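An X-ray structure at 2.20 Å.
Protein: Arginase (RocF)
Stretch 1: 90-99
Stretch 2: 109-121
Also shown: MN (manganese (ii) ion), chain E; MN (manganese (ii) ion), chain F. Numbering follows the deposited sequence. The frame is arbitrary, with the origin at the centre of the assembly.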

# COMPACT_ATOMS: atom_id res chain seq x y z
N GLU A 90 6.54 -5.29 1.36
CA GLU A 90 5.63 -6.13 0.75
C GLU A 90 4.19 -5.78 0.93
O GLU A 90 3.89 -5.41 1.90
N HIS A 91 3.39 -5.83 -0.13
CA HIS A 91 2.01 -5.42 0.02
C HIS A 91 1.21 -6.10 1.11
O HIS A 91 0.29 -5.50 1.66
N ALA A 92 1.54 -7.33 1.45
CA ALA A 92 0.80 -8.03 2.50
C ALA A 92 0.82 -7.25 3.81
O ALA A 92 -0.12 -7.35 4.60
N ASN A 93 1.87 -6.46 4.04
CA ASN A 93 1.99 -5.68 5.27
C ASN A 93 0.96 -4.55 5.35
O ASN A 93 0.76 -3.95 6.41
N MET A 94 0.31 -4.27 4.23
CA MET A 94 -0.69 -3.21 4.17
C MET A 94 -1.82 -3.48 5.16
O MET A 94 -2.42 -2.55 5.70
N PHE A 95 -2.11 -4.75 5.42
CA PHE A 95 -3.18 -5.08 6.36
C PHE A 95 -2.92 -4.50 7.75
O PHE A 95 -3.70 -3.69 8.25
N GLY A 96 -1.83 -4.94 8.37
CA GLY A 96 -1.49 -4.46 9.70
C GLY A 96 -1.36 -2.95 9.75
O GLY A 96 -1.81 -2.31 10.69
N ILE A 97 -0.74 -2.37 8.73
CA ILE A 97 -0.56 -0.92 8.67
C ILE A 97 -1.91 -0.18 8.60
O ILE A 97 -2.13 0.80 9.32
N PHE A 98 -2.79 -0.66 7.73
CA PHE A 98 -4.09 -0.02 7.54
C PHE A 98 -5.01 -0.19 8.75
O PHE A 98 -5.78 0.72 9.07
N GLN A 99 -4.93 -1.34 9.43
CA GLN A 99 -5.75 -1.56 10.61
C GLN A 99 -5.35 -0.53 11.66
O GLN A 99 -6.20 0.01 12.38
N LYS A 109 -14.66 8.18 8.08
CA LYS A 109 -14.95 7.36 6.90
C LYS A 109 -13.67 7.43 6.07
O LYS A 109 -13.20 8.52 5.73
N ILE A 110 -13.10 6.27 5.76
CA ILE A 110 -11.84 6.21 5.03
C ILE A 110 -11.93 5.74 3.59
O ILE A 110 -12.60 4.75 3.28
N GLY A 111 -11.25 6.47 2.71
CA GLY A 111 -11.22 6.11 1.30
C GLY A 111 -9.86 5.52 1.01
O GLY A 111 -8.88 5.89 1.67
N ILE A 112 -9.78 4.63 0.03
CA ILE A 112 -8.51 3.99 -0.32
C ILE A 112 -8.18 4.12 -1.81
O ILE A 112 -8.97 3.76 -2.66
N LEU A 113 -6.99 4.64 -2.11
CA LEU A 113 -6.54 4.76 -3.49
C LEU A 113 -5.53 3.63 -3.57
O LEU A 113 -4.50 3.68 -2.89
N TYR A 114 -5.84 2.62 -4.36
CA TYR A 114 -4.99 1.44 -4.48
C TYR A 114 -4.44 1.28 -5.90
O TYR A 114 -5.16 0.85 -6.80
N LEU A 115 -3.17 1.62 -6.09
CA LEU A 115 -2.53 1.52 -7.40
C LEU A 115 -1.78 0.20 -7.42
O LEU A 115 -0.81 0.02 -6.69
N ASP A 116 -2.23 -0.72 -8.28
CA ASP A 116 -1.65 -2.05 -8.28
C ASP A 116 -2.07 -2.83 -9.53
O ASP A 116 -3.10 -2.54 -10.14
N ALA A 117 -1.26 -3.81 -9.92
CA ALA A 117 -1.59 -4.63 -11.06
C ALA A 117 -2.57 -5.70 -10.57
O ALA A 117 -3.27 -6.32 -11.37
N HIS A 118 -2.62 -5.88 -9.25
CA HIS A 118 -3.49 -6.88 -8.62
C HIS A 118 -4.54 -6.29 -7.68
O HIS A 118 -4.40 -5.18 -7.17
N ALA A 119 -5.60 -7.06 -7.44
CA ALA A 119 -6.68 -6.65 -6.56
C ALA A 119 -6.35 -6.99 -5.10
O ALA A 119 -6.88 -6.37 -4.17
N ASP A 120 -5.48 -7.98 -4.91
CA ASP A 120 -5.07 -8.40 -3.57
C ASP A 120 -6.23 -8.73 -2.64
O ASP A 120 -6.17 -8.45 -1.44
N ILE A 121 -7.28 -9.33 -3.18
CA ILE A 121 -8.44 -9.69 -2.37
C ILE A 121 -8.34 -11.13 -1.87
O ILE A 121 -8.68 -11.43 -0.73

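The helix at 94-99 and the strand at 110-115 run roughly antiparallel, at 151°, and their axes come no nearer than 12.8 Å. The nearest CA atoms, those of Phe-98 and Ile-112, are still 9.9 Å apart. Long side chains must therefore fill the gap. From the first stretch these are His-91, Met-94 and Phe-98. From the strand they are Ile-110, Ile-112 and Tyr-114, and the loop after it adds Asp-116 and Asp-120. About 336 Å² is buried between the two stretches, both sides summed.

Phe-98 is the bump one turn further along the helix from Met-94. Its CA-to-CB bond points toward the strand, and chi1 is t (-168°), which carries the ring outward from the helix. The tip of the ring, CZ, reaches the side chains of Ile-110 and Ile-112, two strand residues whose CA-to-CB bonds also point toward the helix. CZ of Phe-98 lies 3.8 Å from CG2 of Ile-110, which sits at the ring edge, near its plane. CZ of Phe-98 is also 3.4 Å from CD1 of Ile-112, a tight fit. Both isoleucines have chi1 m and chi2 t. Gly-111 lies between them and has no side chain to add to this contact.

One helical turn earlier, Met-94 also points toward the strand. Its chi1 is t, chi2 is off the wells at -92°, and chi3 is t. Its end meets the ring of Tyr-114, with CE of Met-94 4.3 Å from CE1 of Tyr-114. This is a looser apolar contact than that of Phe-98 with Ile-112.

Tyr-114 leaves the strand sideways, but its end comes nearer to the first stretch. Chi1 is t (-152°) and chi2 is 80°. Its ring lies nearly parallel to that of His-91, with planes at 4° and centroids 4.6 Å apart. The rings are slid apart and barely overlap. The hydroxyl of Tyr-114 lies over one face of the His-91 ring. It also donates a hydrogen bond within its own stretch, from OH of Tyr-114 to OD2 of Asp-120, 2.5 Å. His-91 points toward the second stretch with chi1 off the wells at -131°. Its imidazole is probably turned over in the model, so its polar contacts are best left unassigned.

Beyond the strand, the contact ends in a metal site, as the name arginase would suggest. Asp-116 (chi1 t) bridges the two manganese ions. Its OD2 is 2.1 Å from MN of chain E, and its OD1 is 2.2 Å from MN of chain F. OD2 of Asp-120 (chi1 m) binds MN of chain E at 2.3 Å, while ND1 of His-118 (chi1 m) binds MN of chain F at 2.3 Å. Shared metal binding accounts for the 3.0 Å approach of OD2 of Asp-116 to OD2 of Asp-120. Further ligands come from elsewhere in the structure. N of His-118 donates a hydrogen bond to OD1 of Asp-116, 2.6 Å, tying the loop to its bridging carboxylate.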

# COMPACT_ATOMS: atom_id res chain seq x y z
CB GLU A 90 5.98 -7.60 1.01
CG GLU A 90 5.95 -8.08 2.32
CD GLU A 90 6.42 -9.51 2.43
OE1 GLU A 90 7.55 -9.89 2.25
OE2 GLU A 90 5.66 -10.28 2.81
CB HIS A 91 1.26 -5.52 -1.31
CG HIS A 91 0.49 -4.29 -1.65
ND1 HIS A 91 0.18 -3.32 -0.71
CD2 HIS A 91 -0.02 -3.84 -2.82
CE1 HIS A 91 -0.48 -2.34 -1.29
NE2 HIS A 91 -0.62 -2.63 -2.57
CB ALA A 92 1.37 -9.44 2.71
CB ASN A 93 3.39 -5.07 5.41
CG ASN A 93 4.46 -6.13 5.60
OD1 ASN A 93 4.22 -7.16 6.22
ND2 ASN A 93 5.66 -5.86 5.09
CB MET A 94 -1.24 -3.10 2.74
CG MET A 94 -2.29 -2.02 2.53
SD MET A 94 -3.99 -2.61 2.74
CE MET A 94 -4.93 -1.08 2.45
CB PHE A 95 -3.37 -6.59 6.48
CG PHE A 95 -4.38 -6.99 7.52
CD1 PHE A 95 -5.72 -6.62 7.38
CD2 PHE A 95 -3.99 -7.68 8.66
CE1 PHE A 95 -6.65 -6.93 8.36
CE2 PHE A 95 -4.93 -7.99 9.66
CZ PHE A 95 -6.26 -7.62 9.50
CB ILE A 97 0.29 -0.52 7.43
CG1 ILE A 97 1.72 -1.03 7.59
CG2 ILE A 97 0.30 1.00 7.27
CD1 ILE A 97 2.56 -0.89 6.34
CB PHE A 98 -4.77 -0.58 6.28
CG PHE A 98 -5.97 0.21 5.84
CD1 PHE A 98 -5.83 1.52 5.42
CD2 PHE A 98 -7.24 -0.36 5.87
CE1 PHE A 98 -6.95 2.27 5.04
CE2 PHE A 98 -8.36 0.37 5.49
CZ PHE A 98 -8.22 1.68 5.08
CB GLN A 99 -5.55 -2.97 11.17
CG GLN A 99 -6.13 -4.09 10.30
CD GLN A 99 -7.61 -3.88 9.98
OE1 GLN A 99 -7.96 -3.22 9.00
NE2 GLN A 99 -8.48 -4.43 10.81
CB LYS A 109 -16.13 7.93 6.12
CG LYS A 109 -16.53 7.08 4.92
CD LYS A 109 -17.78 7.61 4.23
CE LYS A 109 -18.12 6.81 2.97
NZ LYS A 109 -18.44 5.39 3.26
CB ILE A 110 -10.84 5.29 5.77
CG1 ILE A 110 -10.64 5.80 7.20
CG2 ILE A 110 -9.51 5.23 5.03
CD1 ILE A 110 -9.92 4.82 8.10
CB ILE A 112 -8.54 2.48 0.02
CG1 ILE A 112 -8.89 2.28 1.49
CG2 ILE A 112 -7.18 1.86 -0.27
CD1 ILE A 112 -9.11 0.83 1.86
CB LEU A 113 -5.87 6.11 -3.74
CG LEU A 113 -6.80 7.33 -3.61
CD1 LEU A 113 -5.99 8.62 -3.68
CD2 LEU A 113 -7.86 7.28 -4.70
CB TYR A 114 -5.82 0.20 -4.11
CG TYR A 114 -5.05 -0.97 -3.55
CD1 TYR A 114 -4.65 -0.99 -2.21
CD2 TYR A 114 -4.74 -2.08 -4.34
CE1 TYR A 114 -3.98 -2.07 -1.67
CE2 TYR A 114 -4.05 -3.18 -3.80
CZ TYR A 114 -3.68 -3.16 -2.46
OH TYR A 114 -3.03 -4.24 -1.90
CB LEU A 115 -1.57 2.69 -7.61
CG LEU A 115 -2.25 4.05 -7.81
CD1 LEU A 115 -2.95 4.46 -6.51
CD2 LEU A 115 -1.21 5.09 -8.22
CB ASP A 116 -2.20 -2.77 -7.04
CG ASP A 116 -1.40 -3.99 -6.64
OD1 ASP A 116 -1.01 -4.79 -7.50
OD2 ASP A 116 -1.20 -4.15 -5.43
CB ALA A 117 -0.33 -5.30 -11.62
CB HIS A 118 -2.64 -7.88 -7.82
CG HIS A 118 -1.43 -8.37 -8.55
ND1 HIS A 118 -0.20 -7.77 -8.45
CD2 HIS A 118 -1.28 -9.39 -9.44
CE1 HIS A 118 0.66 -8.38 -9.24
NE2 HIS A 118 0.03 -9.37 -9.85
CB ALA A 119 -7.99 -7.33 -6.97
CB ASP A 120 -4.19 -7.33 -2.90
CG ASP A 120 -2.84 -7.16 -3.58
OD1 ASP A 120 -2.43 -8.04 -4.36
OD2 ASP A 120 -2.17 -6.13 -3.33
CB ILE A 121 -9.74 -9.50 -3.17
CG1 ILE A 121 -9.99 -8.01 -3.41
CG2 ILE A 121 -10.91 -10.13 -2.41
CD1 ILE A 121 -11.18 -7.71 -4.30
MN MN E . -0.19 -5.57 -4.33
MN MN F . 0.72 -6.15 -7.05